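Local coordinates for putative ABC transporter amino acid-binding protein (Sinorhizobium meliloti, PDB 2Q88) that binds the compatible solutes ectoine and hydroxyectoine as the substrate-binding protein of an ABC transporter involved in osmoprotection, at residues K33-A38 / E236-S241; F103-G108 / I167-L172. All coordinates share one frame; numbering follows the deposited sequence.

How the contacts relate
Contact 1 and contact 2 sit in different lobes of a two-lobed periplasmic binding protein fold, their centres about 24 Å apart and their nearest atoms about 10 Å apart. Along the chain contact 2 is nested inside contact 1: residues 33-38 come first, then strand 98-106 and strand 169-173 pair, and residues 236-241 return to the first lobe. Contact 1 therefore brings early and late parts of the chain together, while contact 2 lies within the central sheet of the other lobe. The bound ectoine lies in the cleft between the lobes, about 7 Å from the side chain of Phe-240 and about 8 Å from that of Tyr-170.

Contact 1. Residues K33-A38 / E236-S241; sequences KVSGAA and EPYGFS
Tyr-238 lays one face of its ring over the backbone of Gly-36 and Ala-37. The amide N of Ala-37 sits 3.6 Å above the ring plane, over the centre of the Tyr-238 ring, while the carbonyl carbon of Gly-36 lies offset toward the rim. CG of Tyr-238 is anti to its carbonyl carbon (chi1 -73°), beside the backbone N; CD2 and CE2 lie against Ala-37, CE1 and CZ against Gly-36. The phenol OH accepts a hydrogen bond from Gly-36 N, 3.2 Å from N to OH and clearly bent, with 136° at the hydrogen. The same OH is hydrogen-bonded to OD2 of Asp-40, in the first turn of helix 37-48, so two partners grip it.

The methyl of Ala-37 touches both aromatic side chains, in the corner they make. Its CB is 3.6 Å from CD2 of Tyr-238, and on the Phe-240 side the same CB comes obliquely to within 3.6 Å of CE1. Phe-240 in turn meets Phe-25, a residue of the ectoine pocket, edge to face, and Leu-97 touches both Ala-37 and Phe-240. Gly-36 is the N-cap residue of helix 37-48. The contact thus packs a late 3-10 turn and the loop after it against a helix N-terminus in the first lobe of a family 3 solute-binding protein, beside the ectoine pocket.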
loop_
_atom_site.group_PDB
_atom_site.type_symbol
_atom_site.label_atom_id
_atom_site.label_comp_id
_atom_site.label_asym_id
_atom_site.label_seq_id
_atom_site.Cartn_x
_atom_site.Cartn_y
_atom_site.Cartn_z
ATOM N N LYS A 33 5.372 11.559 -14.364
ATOM C CA LYS A 33 4.418 12.116 -13.401
ATOM C C LYS A 33 3.940 11.000 -12.483
ATOM O O LYS A 33 3.421 9.989 -12.940
ATOM C CB LYS A 33 3.217 12.789 -14.097
ATOM C CG LYS A 33 1.861 12.067 -13.905
ATOM C CD LYS A 33 0.678 12.871 -14.415
ATOM C CE LYS A 33 -0.640 12.148 -14.120
ATOM N NZ LYS A 33 -1.791 12.742 -14.875
ATOM N N VAL A 34 4.172 11.175 -11.193
ATOM C CA VAL A 34 3.713 10.216 -10.213
ATOM C C VAL A 34 2.296 10.605 -9.832
ATOM O O VAL A 34 2.018 11.777 -9.579
ATOM C CB VAL A 34 4.653 10.172 -9.005
ATOM C CG1 VAL A 34 4.125 9.237 -7.930
ATOM C CG2 VAL A 34 6.055 9.747 -9.479
ATOM N N SER A 35 1.406 9.615 -9.844
ATOM C CA SER A 35 0.029 9.786 -9.430
ATOM C C SER A 35 -0.406 8.527 -8.678
ATOM O O SER A 35 0.428 7.837 -8.087
ATOM C CB SER A 35 -0.871 10.034 -10.643
ATOM O OG SER A 35 -0.802 8.946 -11.536
ATOM N N GLY A 36 -1.699 8.230 -8.713
ATOM C CA GLY A 36 -2.278 7.252 -7.802
ATOM C C GLY A 36 -2.755 7.996 -6.573
ATOM O O GLY A 36 -2.386 9.154 -6.357
ATOM N N ALA A 37 -3.591 7.338 -5.777
ATOM C CA ALA A 37 -4.274 7.969 -4.660
ATOM C C ALA A 37 -3.351 8.451 -3.552
ATOM O O ALA A 37 -3.557 9.526 -2.992
ATOM C CB ALA A 37 -5.345 7.042 -4.098
ATOM N N ALA A 38 -2.329 7.665 -3.236
ATOM C CA ALA A 38 -1.454 8.013 -2.127
ATOM C C ALA A 38 -0.554 9.225 -2.447
ATOM O O ALA A 38 -0.535 10.176 -1.657
ATOM C CB ALA A 38 -0.654 6.799 -1.657
ATOM N N GLU A 236 -11.654 8.945 -4.026
ATOM C CA GLU A 236 -12.783 8.154 -4.519
ATOM C C GLU A 236 -12.804 7.860 -6.043
ATOM O O GLU A 236 -13.225 6.773 -6.430
ATOM C CB GLU A 236 -14.124 8.661 -3.964
ATOM C CG GLU A 236 -14.150 8.641 -2.435
ATOM C CD GLU A 236 -15.540 8.535 -1.838
ATOM O OE1 GLU A 236 -16.473 9.185 -2.359
ATOM O OE2 GLU A 236 -15.698 7.787 -0.840
ATOM N N PRO A 237 -12.321 8.765 -6.902
ATOM C CA PRO A 237 -12.096 8.421 -8.315
ATOM C C PRO A 237 -11.159 7.225 -8.540
ATOM O O PRO A 237 -11.192 6.616 -9.611
ATOM C CB PRO A 237 -11.451 9.688 -8.872
ATOM C CG PRO A 237 -12.048 10.759 -8.066
ATOM C CD PRO A 237 -11.996 10.184 -6.660
ATOM N N TYR A 238 -10.318 6.908 -7.552
ATOM C CA TYR A 238 -9.444 5.733 -7.627
ATOM C C TYR A 238 -10.100 4.455 -7.089
ATOM O O TYR A 238 -9.540 3.354 -7.221
ATOM C CB TYR A 238 -8.150 5.991 -6.855
ATOM C CG TYR A 238 -7.199 6.952 -7.526
ATOM C CD1 TYR A 238 -6.460 6.559 -8.637
ATOM C CD2 TYR A 238 -7.023 8.248 -7.041
ATOM C CE1 TYR A 238 -5.572 7.424 -9.255
ATOM C CE2 TYR A 238 -6.123 9.128 -7.653
ATOM C CZ TYR A 238 -5.408 8.703 -8.764
ATOM O OH TYR A 238 -4.504 9.543 -9.395
ATOM N N GLY A 239 -11.265 4.598 -6.464
ATOM C CA GLY A 239 -12.043 3.438 -6.004
ATOM C C GLY A 239 -12.085 3.268 -4.500
ATOM O O GLY A 239 -12.742 2.350 -3.988
ATOM N N PHE A 240 -11.408 4.164 -3.787
ATOM C CA PHE A 240 -11.340 4.099 -2.330
ATOM C C PHE A 240 -12.581 4.680 -1.654
ATOM O O PHE A 240 -13.312 5.465 -2.249
ATOM C CB PHE A 240 -10.071 4.793 -1.839
ATOM C CG PHE A 240 -8.818 4.080 -2.232
ATOM C CD1 PHE A 240 -8.126 4.454 -3.380
ATOM C CD2 PHE A 240 -8.332 3.025 -1.460
ATOM C CE1 PHE A 240 -6.958 3.788 -3.755
ATOM C CE2 PHE A 240 -7.175 2.358 -1.819
ATOM C CZ PHE A 240 -6.487 2.735 -2.970
ATOM N N SER A 241 -12.829 4.270 -0.418
ATOM C CA SER A 241 -13.949 4.813 0.356
ATOM C C SER A 241 -13.431 5.800 1.393
ATOM O O SER A 241 -12.625 5.448 2.246
ATOM C CB SER A 241 -14.740 3.687 1.028
ATOM O OG SER A 241 -15.644 4.205 1.991
#

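Contact 2. Residues F103-G108 / I167-L172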
loop_
_atom_site.group_PDB
_atom_site.type_symbol
_atom_site.label_atom_id
_atom_site.label_comp_id
_atom_site.label_asym_id
_atom_site.label_seq_id
_atom_site.Cartn_x
_atom_site.Cartn_y
_atom_site.Cartn_z
ATOM N N PHE A 103 -7.189 -12.325 -4.252
ATOM C CA PHE A 103 -6.388 -13.306 -4.985
ATOM C C PHE A 103 -6.682 -13.199 -6.470
ATOM O O PHE A 103 -7.849 -13.056 -6.863
ATOM C CB PHE A 103 -6.793 -14.732 -4.619
ATOM C CG PHE A 103 -6.362 -15.191 -3.257
ATOM C CD1 PHE A 103 -5.362 -14.552 -2.547
ATOM C CD2 PHE A 103 -6.935 -16.344 -2.719
ATOM C CE1 PHE A 103 -4.962 -15.038 -1.272
ATOM C CE2 PHE A 103 -6.545 -16.825 -1.481
ATOM C CZ PHE A 103 -5.563 -16.164 -0.754
ATOM N N ALA A 104 -5.630 -13.312 -7.278
ATOM C CA ALA A 104 -5.744 -13.595 -8.703
ATOM C C ALA A 104 -5.414 -15.079 -8.856
ATOM O O ALA A 104 -4.382 -15.545 -8.375
ATOM C CB ALA A 104 -4.766 -12.740 -9.492
ATOM N N LEU A 105 -6.303 -15.795 -9.536
ATOM C CA LEU A 105 -6.341 -17.256 -9.552
ATOM C C LEU A 105 -6.552 -17.750 -10.983
ATOM O O LEU A 105 -6.977 -16.990 -11.854
ATOM C CB LEU A 105 -7.540 -17.704 -8.692
ATOM C CG LEU A 105 -7.487 -18.371 -7.306
ATOM C CD1 LEU A 105 -6.121 -18.447 -6.673
ATOM C CD2 LEU A 105 -8.481 -17.735 -6.358
ATOM N N LYS A 106 -6.274 -19.031 -11.219
ATOM C CA LYS A 106 -6.638 -19.655 -12.485
ATOM C C LYS A 106 -8.157 -19.784 -12.599
ATOM O O LYS A 106 -8.837 -20.048 -11.605
ATOM C CB LYS A 106 -5.953 -21.016 -12.627
ATOM C CG LYS A 106 -4.484 -20.914 -13.017
ATOM C CD LYS A 106 -4.341 -20.393 -14.438
ATOM C CE LYS A 106 -2.920 -20.517 -14.947
ATOM N NZ LYS A 106 -2.885 -20.369 -16.421
ATOM N N LYS A 107 -8.682 -19.577 -13.808
ATOM C CA LYS A 107 -10.128 -19.604 -14.049
ATOM C C LYS A 107 -10.708 -20.913 -13.526
ATOM O O LYS A 107 -10.157 -21.977 -13.786
ATOM C CB LYS A 107 -10.432 -19.457 -15.544
ATOM C CG LYS A 107 -11.912 -19.263 -15.871
ATOM C CD LYS A 107 -12.228 -19.729 -17.291
ATOM C CE LYS A 107 -13.726 -19.761 -17.541
ATOM N NZ LYS A 107 -14.128 -20.948 -18.357
ATOM N N GLY A 108 -11.804 -20.819 -12.778
ATOM C CA GLY A 108 -12.424 -21.981 -12.148
ATOM C C GLY A 108 -11.888 -22.274 -10.755
ATOM O O GLY A 108 -12.477 -23.079 -10.028
ATOM N N ILE A 167 3.313 -19.733 -10.141
ATOM C CA ILE A 167 2.532 -19.620 -8.912
ATOM C C ILE A 167 1.079 -20.051 -9.173
ATOM O O ILE A 167 0.628 -20.086 -10.321
ATOM C CB ILE A 167 2.596 -18.180 -8.322
ATOM C CG1 ILE A 167 2.102 -17.141 -9.339
ATOM C CG2 ILE A 167 4.020 -17.844 -7.837
ATOM C CD1 ILE A 167 2.092 -15.713 -8.809
ATOM N N ASP A 168 0.360 -20.379 -8.112
ATOM C CA ASP A 168 -1.059 -20.750 -8.220
ATOM C C ASP A 168 -2.014 -19.610 -7.863
ATOM O O ASP A 168 -3.198 -19.633 -8.215
ATOM C CB ASP A 168 -1.345 -21.956 -7.343
ATOM C CG ASP A 168 -0.533 -23.159 -7.745
ATOM O OD1 ASP A 168 -0.813 -23.727 -8.827
ATOM O OD2 ASP A 168 0.412 -23.604 -7.056
ATOM N N VAL A 169 -1.493 -18.626 -7.150
ATOM C CA VAL A 169 -2.282 -17.487 -6.713
ATOM C C VAL A 169 -1.352 -16.287 -6.600
ATOM O O VAL A 169 -0.209 -16.430 -6.186
ATOM C CB VAL A 169 -3.005 -17.773 -5.356
ATOM C CG1 VAL A 169 -2.070 -18.390 -4.336
ATOM C CG2 VAL A 169 -3.618 -16.513 -4.771
ATOM N N TYR A 170 -1.846 -15.118 -6.972
ATOM C CA TYR A 170 -1.113 -13.878 -6.734
ATOM C C TYR A 170 -1.998 -12.974 -5.886
ATOM O O TYR A 170 -3.170 -12.770 -6.199
ATOM C CB TYR A 170 -0.751 -13.225 -8.062
ATOM C CG TYR A 170 -0.049 -11.874 -7.973
ATOM C CD1 TYR A 170 1.066 -11.690 -7.167
ATOM C CD2 TYR A 170 -0.494 -10.792 -8.732
ATOM C CE1 TYR A 170 1.718 -10.446 -7.104
ATOM C CE2 TYR A 170 0.130 -9.566 -8.673
ATOM C CZ TYR A 170 1.232 -9.393 -7.863
ATOM O OH TYR A 170 1.859 -8.165 -7.832
ATOM N N SER A 171 -1.446 -12.449 -4.806
ATOM C CA SER A 171 -2.244 -11.693 -3.855
ATOM C C SER A 171 -1.786 -10.239 -3.749
ATOM O O SER A 171 -0.605 -9.978 -3.553
ATOM C CB SER A 171 -2.202 -12.362 -2.485
ATOM O OG SER A 171 -3.100 -11.727 -1.594
ATOM N N LEU A 172 -2.752 -9.329 -3.908
ATOM C CA LEU A 172 -2.605 -7.878 -3.716
ATOM C C LEU A 172 -3.928 -7.378 -3.139
ATOM O O LEU A 172 -4.893 -8.153 -3.069
ATOM C CB LEU A 172 -2.363 -7.176 -5.059
ATOM C CG LEU A 172 -0.992 -7.273 -5.736
ATOM C CD1 LEU A 172 -0.973 -6.421 -6.972
ATOM C CD2 LEU A 172 0.122 -6.871 -4.796
HETATM O O HOH W 1 -5.112 -21.202 -9.373
#
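Strands 103-106 and 169-172 run antiparallel at 163°, with Ala-104 and Tyr-170 as a hydrogen-bonded pair. Ala-104 N to Tyr-170 O is 2.7 Å and nearly straight. Tyr-170 N returns the bond to Ala-104 O at 2.9 Å. At the Lys-106 end the direct bonding stops, and a water bridges Lys-106 N, from which it accepts, and Asp-168 O, to which it donates.

On one face of the sheet, Val-169 reaches the ring of Phe-103. Its CG2, anti to the backbone N, stands over the ring in a CH-pi contact, 3.7 Å from the centroid of the Phe-103 ring and 27° off the normal. The methyl is displaced toward the CG-CD1 side of the ring, and CG of Phe-103 is 3.4 Å from it. Ser-171 OG lies at the edge of the same ring, in its plane, 3.7 Å from CD1 of Phe-103; the hydroxyl is hydrogen-bonded to Tyr-116 OH and Ala-102 O. Leu-105 lies side by side with Val-169, pointing the same way. Its CD1 is modelled 3.4 Å from Val-169 CB, closer than usual, but the leucine's nearly eclipsed chi2 (7°) leaves the exact place of that methyl doubtful. The opposite face carries Ala-104 and Tyr-170, whose CB atoms are 4.3 Å apart before the phenol leads away from Ala-104.

Ile-177 of helix 174-184 touches both Ala-104 and Tyr-170, and Leu-180 adds to the cover over the tyrosine. Across the sheet, Ile-119 of helix 116-121 touches Phe-103 and Val-169. Strand 98-106 also pairs with strand 189-192, and strand 169-173 runs parallel to strand 127-129, which puts this antiparallel pair inside the lobe's mixed sheet, with helices packed on both faces.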